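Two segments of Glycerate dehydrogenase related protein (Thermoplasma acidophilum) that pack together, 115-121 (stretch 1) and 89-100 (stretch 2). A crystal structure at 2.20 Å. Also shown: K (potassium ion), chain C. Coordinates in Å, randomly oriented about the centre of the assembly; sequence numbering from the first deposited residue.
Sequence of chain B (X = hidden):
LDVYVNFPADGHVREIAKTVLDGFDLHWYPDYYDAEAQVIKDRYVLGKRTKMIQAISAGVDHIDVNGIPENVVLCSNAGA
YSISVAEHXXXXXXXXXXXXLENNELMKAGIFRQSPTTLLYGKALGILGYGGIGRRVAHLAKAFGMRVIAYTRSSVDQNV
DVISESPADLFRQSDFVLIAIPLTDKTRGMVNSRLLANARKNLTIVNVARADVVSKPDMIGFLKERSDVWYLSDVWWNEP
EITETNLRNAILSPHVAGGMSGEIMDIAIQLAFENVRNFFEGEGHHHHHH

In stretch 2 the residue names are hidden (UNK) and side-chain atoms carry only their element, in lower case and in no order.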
# COMPACT_ATOMS: atom_id res chain seq x y z
N SER B 115 16.45 12.99 3.28
CA SER B 115 17.20 11.90 2.72
C SER B 115 16.27 11.21 1.74
O SER B 115 15.05 11.24 1.88
CB SER B 115 17.62 10.95 3.83
OG SER B 115 18.46 9.95 3.31
N PRO B 116 16.84 10.60 0.71
CA PRO B 116 16.04 9.91 -0.29
C PRO B 116 15.39 8.62 0.20
O PRO B 116 15.85 7.99 1.16
CB PRO B 116 17.02 9.68 -1.44
CG PRO B 116 18.36 9.65 -0.75
CD PRO B 116 18.22 10.78 0.24
N THR B 117 14.29 8.28 -0.45
CA THR B 117 13.55 7.09 -0.13
C THR B 117 13.52 6.20 -1.33
O THR B 117 13.89 6.60 -2.43
CB THR B 117 12.11 7.41 0.31
OG1 THR B 117 11.48 8.21 -0.69
CG2 THR B 117 12.10 8.14 1.65
N THR B 118 13.07 4.98 -1.08
CA THR B 118 12.96 4.00 -2.12
C THR B 118 11.52 3.96 -2.57
O THR B 118 10.58 4.07 -1.80
CB THR B 118 13.38 2.62 -1.61
OG1 THR B 118 14.77 2.65 -1.28
CG2 THR B 118 13.13 1.56 -2.67
N LEU B 119 11.36 3.79 -3.85
CA LEU B 119 10.06 3.73 -4.46
C LEU B 119 9.74 2.34 -4.91
O LEU B 119 10.62 1.63 -5.38
CB LEU B 119 10.10 4.61 -5.65
CG LEU B 119 9.25 5.79 -5.99
CD1 LEU B 119 9.58 7.12 -5.26
CD2 LEU B 119 9.56 5.85 -7.45
N LEU B 120 8.47 1.97 -4.83
CA LEU B 120 8.07 0.65 -5.26
C LEU B 120 7.79 0.65 -6.74
O LEU B 120 8.11 -0.30 -7.46
CB LEU B 120 6.83 0.21 -4.50
CG LEU B 120 7.10 0.16 -3.00
CD1 LEU B 120 5.83 -0.27 -2.28
CD2 LEU B 120 8.27 -0.79 -2.73
N TYR B 121 7.20 1.74 -7.21
CA TYR B 121 6.85 1.87 -8.62
C TYR B 121 7.95 1.45 -9.60
O TYR B 121 9.06 1.98 -9.56
CB TYR B 121 6.41 3.29 -8.94
CG TYR B 121 5.87 3.44 -10.34
CD1 TYR B 121 4.52 3.26 -10.61
CD2 TYR B 121 6.70 3.79 -11.40
CE1 TYR B 121 4.00 3.42 -11.90
CE2 TYR B 121 6.21 3.96 -12.69
CZ TYR B 121 4.85 3.77 -12.93
OH TYR B 121 4.35 3.99 -14.19
N UNK B 89 2.12 -6.89 5.02
CA UNK B 89 3.36 -7.02 4.27
C UNK B 89 3.71 -5.70 3.60
O UNK B 89 4.87 -5.29 3.58
c UNK B 89 3.24 -8.14 3.24
N UNK B 90 2.73 -5.01 3.05
CA UNK B 90 3.05 -3.74 2.43
C UNK B 90 3.41 -2.70 3.48
O UNK B 90 4.21 -1.81 3.22
c UNK B 90 1.63 -4.99 -0.34
c UNK B 90 3.12 -3.50 -2.12
c UNK B 90 1.91 -5.48 -1.61
c UNK B 90 2.66 -4.74 -2.50
c UNK B 90 1.91 -3.29 1.49
c UNK B 90 2.10 -3.76 0.07
c UNK B 90 2.84 -3.01 -0.84
N UNK B 91 2.87 -2.86 4.69
CA UNK B 91 3.17 -1.94 5.78
C UNK B 91 4.65 -2.02 6.18
O UNK B 91 5.30 -1.00 6.41
c UNK B 91 2.26 -2.22 6.98
N UNK B 92 5.18 -3.24 6.23
CA UNK B 92 6.59 -3.44 6.57
C UNK B 92 7.46 -2.93 5.44
O UNK B 92 8.45 -2.23 5.63
c UNK B 92 6.25 -5.44 8.04
c UNK B 92 6.89 -4.92 6.77
c UNK B 92 7.00 -4.85 9.23
c UNK B 92 6.23 -6.97 8.02
N UNK B 93 7.05 -3.33 4.25
CA UNK B 93 7.70 -2.97 3.01
C UNK B 93 7.91 -1.46 2.88
O UNK B 93 9.02 -0.99 2.65
c UNK B 93 6.74 -5.02 -0.07
c UNK B 93 7.65 -4.08 0.70
c UNK B 93 6.86 -3.48 1.85
c UNK B 93 8.26 -2.97 -0.16
N UNK B 94 6.82 -0.72 3.04
CA UNK B 94 6.86 0.74 2.95
C UNK B 94 7.55 1.41 4.15
O UNK B 94 8.12 2.48 4.01
c UNK B 94 3.32 1.21 1.46
c UNK B 94 5.44 1.29 2.77
c UNK B 94 5.51 1.74 0.32
c UNK B 94 4.82 0.94 1.42
N UNK B 95 7.49 0.77 5.31
CA UNK B 95 8.14 1.32 6.50
C UNK B 95 9.62 1.47 6.21
O UNK B 95 10.22 2.48 6.50
c UNK B 95 7.93 0.41 7.71
N UNK B 96 10.18 0.43 5.62
CA UNK B 96 11.59 0.41 5.25
C UNK B 96 11.89 1.27 4.02
O UNK B 96 12.82 2.05 4.03
c UNK B 96 12.06 -1.03 5.00
c UNK B 96 13.46 -1.13 4.48
n UNK B 96 15.31 -1.48 3.35
c UNK B 96 15.62 -0.71 4.38
c UNK B 96 13.96 -1.75 3.39
n UNK B 96 14.52 -0.49 5.08
N UNK B 97 11.07 1.14 2.98
CA UNK B 97 11.29 1.91 1.77
C UNK B 97 11.29 3.42 1.99
O UNK B 97 12.09 4.11 1.40
c UNK B 97 10.26 1.53 0.70
N UNK B 98 10.43 3.92 2.87
CA UNK B 98 10.36 5.36 3.14
C UNK B 98 11.13 5.80 4.38
O UNK B 98 10.97 6.92 4.87
n UNK B 98 8.08 5.42 -1.71
c UNK B 98 7.65 5.03 -0.33
c UNK B 98 8.89 5.82 3.24
c UNK B 98 8.00 5.26 2.15
c UNK B 98 8.51 5.64 0.76
N UNK B 99 11.94 4.88 4.90
CA UNK B 99 12.73 5.15 6.10
C UNK B 99 11.84 5.80 7.14
O UNK B 99 12.20 6.80 7.75
c UNK B 99 14.84 5.44 4.75
c UNK B 99 13.90 6.07 5.75
o UNK B 99 15.35 6.12 3.85
n UNK B 99 15.10 4.14 4.90
N UNK B 100 10.66 5.24 7.33
CA UNK B 100 9.70 5.78 8.27
C UNK B 100 10.20 5.89 9.72
O UNK B 100 10.08 6.96 10.32
c UNK B 100 7.71 5.12 6.87
c UNK B 100 8.38 4.96 8.24
c UNK B 100 7.27 6.54 6.53
c UNK B 100 7.46 5.38 9.38
K K C . 9.18 9.34 0.23
O HOH W 1 7.78 8.07 -1.67
O HOH W 2 14.63 9.36 4.08

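Position 89 carries one side-chain carbon, out of reach of stretch 1; a lone CB means alanine, A89. At 90 one carbon leads into a six-carbon ring with no further atom attached, and a ring carbon lies 4.2 Å from L120 CD1, which sits near the ring plane. This is phenylalanine, F90; the carbon is CE1, and the leucine meets the ring edge. Position 91 again has a single carbon, out of reach of stretch 1: A91. Position 92 has four carbons forked at the second, the pattern of leucine, L92, and it too stays remote.

Position 93 repeats that fork, but here a terminal carbon comes within 3.4 Å of L120 CD2. It is leucine, L93, and the carbon is CD2; its CA-to-CB bond points sideways, yet the side-chain end approaches. Position 94 also has four carbons forked at the second, with a terminal carbon 3.3 Å from L120 CD1; it is leucine, L94, and the carbon is CD2. Position 95, one carbon and no contact, is A95. At 96 one carbon bears a five-membered ring of three carbons and two nitrogens, an imidazole that makes no contact with stretch 1: H96.

Position 97 has one carbon, its CB 4.0 Å from T118 CB, and is alanine, A97. Its backbone O accepts a hydrogen bond from T118 N at 2.8 Å, nearly linear at 170°. Position 98 shows four carbons in a row ending in a nitrogen 2.8 Å from T118 O, which identifies lysine, K98. Its CA-to-CB bond points away from stretch 1, but the chain, m at chi1 and chi2 and t beyond, brings NZ back to donate to that oxygen. Position 99 has two carbons, the second carrying one nitrogen and one oxygen, the oxygen 3.3 Å from P116 O: a carboxamide, so asparagine, N99. OD1 and P116 O are both acceptors and form no hydrogen bond; water 2 donates weakly to N99 OD1 at 3.3 Å and to S115 O at 2.9 Å. Position 100 has four carbons forked at the first, one arm two carbons long, without contact: isoleucine, I100.

The contact has a polar and an apolar part. T118 is held through its backbone N and O, by A97 O and K98 NZ, where the helix gives way to nonhelical phi/psi at K98. K98 NZ also donates to water 1 at 2.7 Å; that water and T117 OG1 each bind K at 2.7 Å. Further along, L120 points toward the helix and packs its methyls against F90, L93 and L94.

Stretch 2 (89-100) AFALLLAHAKNI
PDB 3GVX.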